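PDB 3A79: toll-like receptor 6, Variable lymphocyte receptor B from Mus musculus, which probably senses microbial lipopeptides at the cell surface together with a partner Toll-like receptor, here fused to a piece of hagfish variable lymphocyte receptor. Local coordinates for residues N62-L67 against L81-N86; K394-T399 against C424-S429. All blocks are in the same frame, centred on the assembly; numbering follows the deposited sequence.

How the interactions relate
Interaction 1 comes first along the chain, joining 62-67 to 81-86; interaction 2, between 394-399 and 424-429, opens only after it has closed. Both lie in the Toll-like receptor 6 part and pack neighbouring turns of one leucine-rich-repeat solenoid, but on opposite sides of the chain's centre, with their own centres 60 Å apart and nearest atoms about 44 Å apart. Interaction 1 sits at and just beyond the ends of strands 56-58 and 80-82, whereas interaction 2 joins the segments that follow strands 381-383 and 407-409. The two are separate local contacts, each joining adjacent turns, consistent with a solenoid built by turn-to-turn packing.

Interaction 1: N62-L67 against L81-N86; sequences NSISEL and LRLSHN
N86 tucks its side chain against the backbone of N62, S63 and I64, while L83 meets the tip of I64. This is the packing of successive turns in a leucine-rich-repeat solenoid: N62 and N86 occupy the same consensus asparagine position in neighbouring repeats, and I64, L67, L81 and L83 fall at the hydrophobic positions whose side chains fill the interior. N86 has more surface buried here than any other residue of the two segments. With CG anti to its carbonyl carbon and beside its own backbone N (chi1 -81°), the amide group is carried in among the peptide groups of the preceding turn, where CG lies 3.9 Å from N62 O and 4.0 Å from I64 N. Asparagine is the family's usual choice at this position, and in leucine-rich repeats it typically bonds to main-chain groups inside the coil. N86 also touches N110, the corresponding asparagine of the following turn.

I64 adds the apolar half of the contact. Its CG1 branch runs beside the backbone N and extends on to CD1 (chi2 165°), which comes 3.8 Å from L83 CD2, the two side chains crossing at about a right angle. Branched aliphatic residues interlock well in such an interior. The backbone of I64 is hydrogen-bonded to that of R87, next to N86, and that of S63 to L43 of the preceding turn, which ties three turns together. L67 closes the far end of the contact. Its CD2 methyl reaches 4.0 Å from L83 CD1 and, more loosely, 4.5 Å from L81 CD2.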
loop_
_atom_site.group_PDB
_atom_site.type_symbol
_atom_site.label_atom_id
_atom_site.label_comp_id
_atom_site.label_asym_id
_atom_site.label_seq_id
_atom_site.Cartn_x
_atom_site.Cartn_y
_atom_site.Cartn_z
ATOM N N ASN B 62 -40.997 12.565 -11.424
ATOM C CA ASN B 62 -41.692 12.998 -12.631
ATOM C C ASN B 62 -42.088 14.485 -12.551
ATOM O O ASN B 62 -41.476 15.261 -11.799
ATOM C CB ASN B 62 -42.911 12.107 -12.906
ATOM C CG ASN B 62 -42.525 10.688 -13.275
ATOM O OD1 ASN B 62 -43.099 9.726 -12.771
ATOM N ND2 ASN B 62 -41.544 10.550 -14.152
ATOM N N SER B 63 -43.105 14.875 -13.319
ATOM C CA SER B 63 -43.554 16.262 -13.345
ATOM C C SER B 63 -45.059 16.367 -13.137
ATOM O O SER B 63 -45.713 17.261 -13.687
ATOM C CB SER B 63 -43.153 16.951 -14.655
ATOM O OG SER B 63 -41.748 16.945 -14.849
ATOM N N ILE B 64 -45.603 15.451 -12.342
ATOM C CA ILE B 64 -46.990 15.540 -11.900
ATOM C C ILE B 64 -47.157 16.781 -11.032
ATOM O O ILE B 64 -46.263 17.116 -10.259
ATOM C CB ILE B 64 -47.391 14.301 -11.102
ATOM C CG1 ILE B 64 -47.260 13.058 -11.986
ATOM C CG2 ILE B 64 -48.807 14.456 -10.561
ATOM C CD1 ILE B 64 -47.275 11.760 -11.227
ATOM N N SER B 65 -48.296 17.465 -11.165
ATOM C CA SER B 65 -48.497 18.757 -10.504
ATOM C C SER B 65 -49.759 18.809 -9.650
ATOM O O SER B 65 -49.799 19.488 -8.623
ATOM C CB SER B 65 -48.515 19.890 -11.534
ATOM O OG SER B 65 -47.231 20.068 -12.117
ATOM N N GLU B 66 -50.792 18.101 -10.082
ATOM C CA GLU B 66 -52.010 17.995 -9.291
ATOM C C GLU B 66 -52.430 16.537 -9.206
ATOM O O GLU B 66 -52.140 15.748 -10.099
ATOM C CB GLU B 66 -53.128 18.849 -9.887
ATOM C CG GLU B 66 -53.363 18.625 -11.368
ATOM C CD GLU B 66 -54.571 19.388 -11.891
ATOM O OE1 GLU B 66 -55.148 20.187 -11.119
ATOM O OE2 GLU B 66 -54.943 19.188 -13.070
ATOM N N LEU B 67 -53.092 16.173 -8.120
ATOM C CA LEU B 67 -53.519 14.799 -7.940
ATOM C C LEU B 67 -55.013 14.778 -7.658
ATOM O O LEU B 67 -55.431 14.860 -6.500
ATOM C CB LEU B 67 -52.736 14.137 -6.801
ATOM C CG LEU B 67 -53.078 12.689 -6.433
ATOM C CD1 LEU B 67 -52.832 11.773 -7.606
ATOM C CD2 LEU B 67 -52.281 12.224 -5.228
ATOM N N LEU B 81 -47.941 4.425 -2.418
ATOM C CA LEU B 81 -47.883 5.424 -3.478
ATOM C C LEU B 81 -46.685 6.322 -3.216
ATOM O O LEU B 81 -46.650 7.037 -2.224
ATOM C CB LEU B 81 -49.176 6.242 -3.528
ATOM C CG LEU B 81 -49.202 7.488 -4.418
ATOM C CD1 LEU B 81 -49.231 7.134 -5.898
ATOM C CD2 LEU B 81 -50.399 8.356 -4.049
ATOM N N ARG B 82 -45.683 6.254 -4.082
ATOM C CA ARG B 82 -44.491 7.069 -3.911
ATOM C C ARG B 82 -44.519 8.181 -4.943
ATOM O O ARG B 82 -44.553 7.927 -6.135
ATOM C CB ARG B 82 -43.215 6.225 -3.998
ATOM C CG ARG B 82 -43.277 4.956 -3.129
ATOM C CD ARG B 82 -41.906 4.340 -2.801
ATOM N NE ARG B 82 -41.348 3.554 -3.905
ATOM C CZ ARG B 82 -40.363 3.966 -4.706
ATOM N NH1 ARG B 82 -39.804 5.167 -4.531
ATOM N NH2 ARG B 82 -39.930 3.173 -5.685
ATOM N N LEU B 83 -44.541 9.418 -4.468
ATOM C CA LEU B 83 -44.679 10.574 -5.336
ATOM C C LEU B 83 -43.575 11.576 -5.044
ATOM O O LEU B 83 -43.624 12.726 -5.491
ATOM C CB LEU B 83 -46.053 11.208 -5.141
ATOM C CG LEU B 83 -47.115 10.696 -6.101
ATOM C CD1 LEU B 83 -48.520 10.951 -5.564
ATOM C CD2 LEU B 83 -46.893 11.365 -7.453
ATOM N N SER B 84 -42.586 11.128 -4.277
ATOM C CA SER B 84 -41.374 11.900 -4.046
ATOM C C SER B 84 -40.898 12.589 -5.322
ATOM O O SER B 84 -41.115 12.096 -6.426
ATOM C CB SER B 84 -40.282 10.993 -3.486
ATOM O OG SER B 84 -40.602 9.629 -3.731
ATOM N N HIS B 85 -40.263 13.741 -5.152
ATOM C CA HIS B 85 -39.782 14.570 -6.261
ATOM C C HIS B 85 -40.760 14.844 -7.384
ATOM O O HIS B 85 -40.506 14.494 -8.527
ATOM C CB HIS B 85 -38.491 14.017 -6.841
ATOM C CG HIS B 85 -37.347 14.057 -5.885
ATOM N ND1 HIS B 85 -36.485 15.130 -5.806
ATOM C CD2 HIS B 85 -36.934 13.169 -4.950
ATOM C CE1 HIS B 85 -35.576 14.891 -4.877
ATOM N NE2 HIS B 85 -35.826 13.707 -4.342
ATOM N N ASN B 86 -41.870 15.494 -7.061
ATOM C CA ASN B 86 -42.714 16.073 -8.096
ATOM C C ASN B 86 -42.948 17.561 -7.897
ATOM O O ASN B 86 -42.098 18.263 -7.357
ATOM C CB ASN B 86 -44.032 15.330 -8.223
ATOM C CG ASN B 86 -43.898 14.073 -9.036
ATOM O OD1 ASN B 86 -43.275 13.104 -8.605
ATOM N ND2 ASN B 86 -44.485 14.076 -10.219
#

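Interaction 2: K394-T399 against C424-S429; sequences KVALMT and CAWAES
T399 OG1 accepts the single hydrogen bond that crosses this contact, from A427 N at 3.1 Å; the N-H...O angle of 139° makes it clearly bent. The hydroxyl also donates to A396 O at 3.2 Å, one turn back in its own segment. A hydroxyl can do both, and chi1 68°, which puts OG1 between the backbone N and the carbonyl carbon, brings it within reach of both partners and links 394-399 to the next turn of the solenoid.

A396 CB lies over one face of the W426 indole in a CH-pi contact, 3.7 Å from the centroid of the five-membered ring and 16° off its normal. Alanine's single methyl lets the helix lie close to the broad ring. In the leucine-rich-repeat solenoid the two segments belong to neighbouring turns, each lying between one strand and the next. W426 NE1 donates a hydrogen bond to C447 O, and C447 is also the disulfide partner of C424, so the indole is held from beyond the contact as well.

Apolar touches surround this centre. T399 CG2 approaches W426 CZ3 to 3.9 Å. V395 CG1 lies 4.3 Å from W426 CH2. L397, which is exposed, meets A425 CB through CD1 at 4.1 Å.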
loop_
_atom_site.group_PDB
_atom_site.type_symbol
_atom_site.label_atom_id
_atom_site.label_comp_id
_atom_site.label_asym_id
_atom_site.label_seq_id
_atom_site.Cartn_x
_atom_site.Cartn_y
_atom_site.Cartn_z
ATOM N N LYS B 394 6.368 -7.704 11.887
ATOM C CA LYS B 394 6.156 -6.523 12.712
ATOM C C LYS B 394 4.724 -6.571 13.263
ATOM O O LYS B 394 4.485 -6.242 14.419
ATOM C CB LYS B 394 6.429 -5.235 11.923
ATOM C CG LYS B 394 7.210 -4.181 12.709
ATOM C CD LYS B 394 7.205 -2.823 12.010
ATOM C CE LYS B 394 7.840 -1.720 12.873
ATOM N NZ LYS B 394 9.340 -1.717 12.852
ATOM N N VAL B 395 3.791 -7.022 12.431
ATOM C CA VAL B 395 2.389 -7.206 12.818
ATOM C C VAL B 395 2.205 -8.258 13.925
ATOM O O VAL B 395 1.161 -8.326 14.573
ATOM C CB VAL B 395 1.509 -7.591 11.583
ATOM C CG1 VAL B 395 0.034 -7.744 11.966
ATOM C CG2 VAL B 395 1.667 -6.571 10.459
ATOM N N ALA B 396 3.216 -9.087 14.140
ATOM C CA ALA B 396 3.145 -10.078 15.205
ATOM C C ALA B 396 3.655 -9.446 16.479
ATOM O O ALA B 396 3.123 -9.690 17.558
ATOM C CB ALA B 396 3.974 -11.309 14.853
ATOM N N LEU B 397 4.692 -8.624 16.342
ATOM C CA LEU B 397 5.318 -7.975 17.486
ATOM C C LEU B 397 4.372 -6.945 18.095
ATOM O O LEU B 397 4.512 -6.566 19.259
ATOM C CB LEU B 397 6.635 -7.316 17.063
ATOM C CG LEU B 397 7.518 -6.738 18.175
ATOM C CD1 LEU B 397 8.178 -7.845 18.990
ATOM C CD2 LEU B 397 8.562 -5.770 17.616
ATOM N N MET B 398 3.409 -6.502 17.294
ATOM C CA MET B 398 2.414 -5.530 17.724
ATOM C C MET B 398 1.523 -6.056 18.843
ATOM O O MET B 398 1.186 -5.331 19.775
ATOM C CB MET B 398 1.539 -5.138 16.543
ATOM C CG MET B 398 0.317 -4.321 16.924
ATOM S SD MET B 398 -0.557 -3.772 15.455
ATOM C CE MET B 398 -1.706 -5.124 15.217
ATOM N N THR B 399 1.140 -7.321 18.745
ATOM C CA THR B 399 0.204 -7.912 19.693
ATOM C C THR B 399 0.896 -8.464 20.939
ATOM O O THR B 399 0.243 -9.010 21.827
ATOM C CB THR B 399 -0.624 -9.034 19.026
ATOM O OG1 THR B 399 0.226 -10.147 18.710
ATOM C CG2 THR B 399 -1.271 -8.521 17.748
ATOM N N CYS B 424 9.311 -14.505 15.845
ATOM C CA CYS B 424 7.911 -14.653 16.231
ATOM C C CYS B 424 7.711 -14.183 17.651
ATOM O O CYS B 424 8.547 -14.456 18.512
ATOM C CB CYS B 424 7.472 -16.117 16.123
ATOM S SG CYS B 424 5.748 -16.330 15.622
ATOM N N ALA B 425 6.597 -13.482 17.875
ATOM C CA ALA B 425 6.207 -12.968 19.193
ATOM C C ALA B 425 4.698 -12.743 19.291
ATOM O O ALA B 425 4.258 -11.738 19.851
ATOM C CB ALA B 425 6.942 -11.668 19.503
ATOM N N TRP B 426 3.912 -13.677 18.754
ATOM C CA TRP B 426 2.455 -13.525 18.718
ATOM C C TRP B 426 1.832 -13.500 20.103
ATOM O O TRP B 426 2.384 -14.042 21.059
ATOM C CB TRP B 426 1.792 -14.635 17.889
ATOM C CG TRP B 426 1.719 -14.355 16.412
ATOM C CD1 TRP B 426 2.364 -15.029 15.427
ATOM C CD2 TRP B 426 0.957 -13.326 15.759
ATOM N NE1 TRP B 426 2.062 -14.493 14.206
ATOM C CE2 TRP B 426 1.197 -13.445 14.379
ATOM C CE3 TRP B 426 0.099 -12.316 16.209
ATOM C CZ2 TRP B 426 0.608 -12.596 13.439
ATOM C CZ3 TRP B 426 -0.483 -11.471 15.273
ATOM C CH2 TRP B 426 -0.226 -11.616 13.907
ATOM N N ALA B 427 0.673 -12.863 20.203
ATOM C CA ALA B 427 -0.105 -12.914 21.424
ATOM C C ALA B 427 -0.658 -14.321 21.559
ATOM O O ALA B 427 -1.358 -14.814 20.683
ATOM C CB ALA B 427 -1.227 -11.896 21.390
ATOM N N GLU B 428 -0.337 -14.961 22.671
ATOM C CA GLU B 428 -0.666 -16.361 22.885
ATOM C C GLU B 428 -2.174 -16.591 22.885
ATOM O O GLU B 428 -2.641 -17.721 22.982
ATOM C CB GLU B 428 -0.051 -16.826 24.209
ATOM C CG GLU B 428 1.426 -16.424 24.395
ATOM C CD GLU B 428 1.641 -14.910 24.532
ATOM O OE1 GLU B 428 2.602 -14.379 23.928
ATOM O OE2 GLU B 428 0.848 -14.249 25.239
ATOM N N SER B 429 -2.934 -15.515 22.749
ATOM C CA SER B 429 -4.370 -15.568 22.979
ATOM C C SER B 429 -5.232 -15.454 21.720
ATOM O O SER B 429 -6.453 -15.622 21.791
ATOM C CB SER B 429 -4.772 -14.485 23.990
ATOM O OG SER B 429 -4.323 -13.197 23.584
#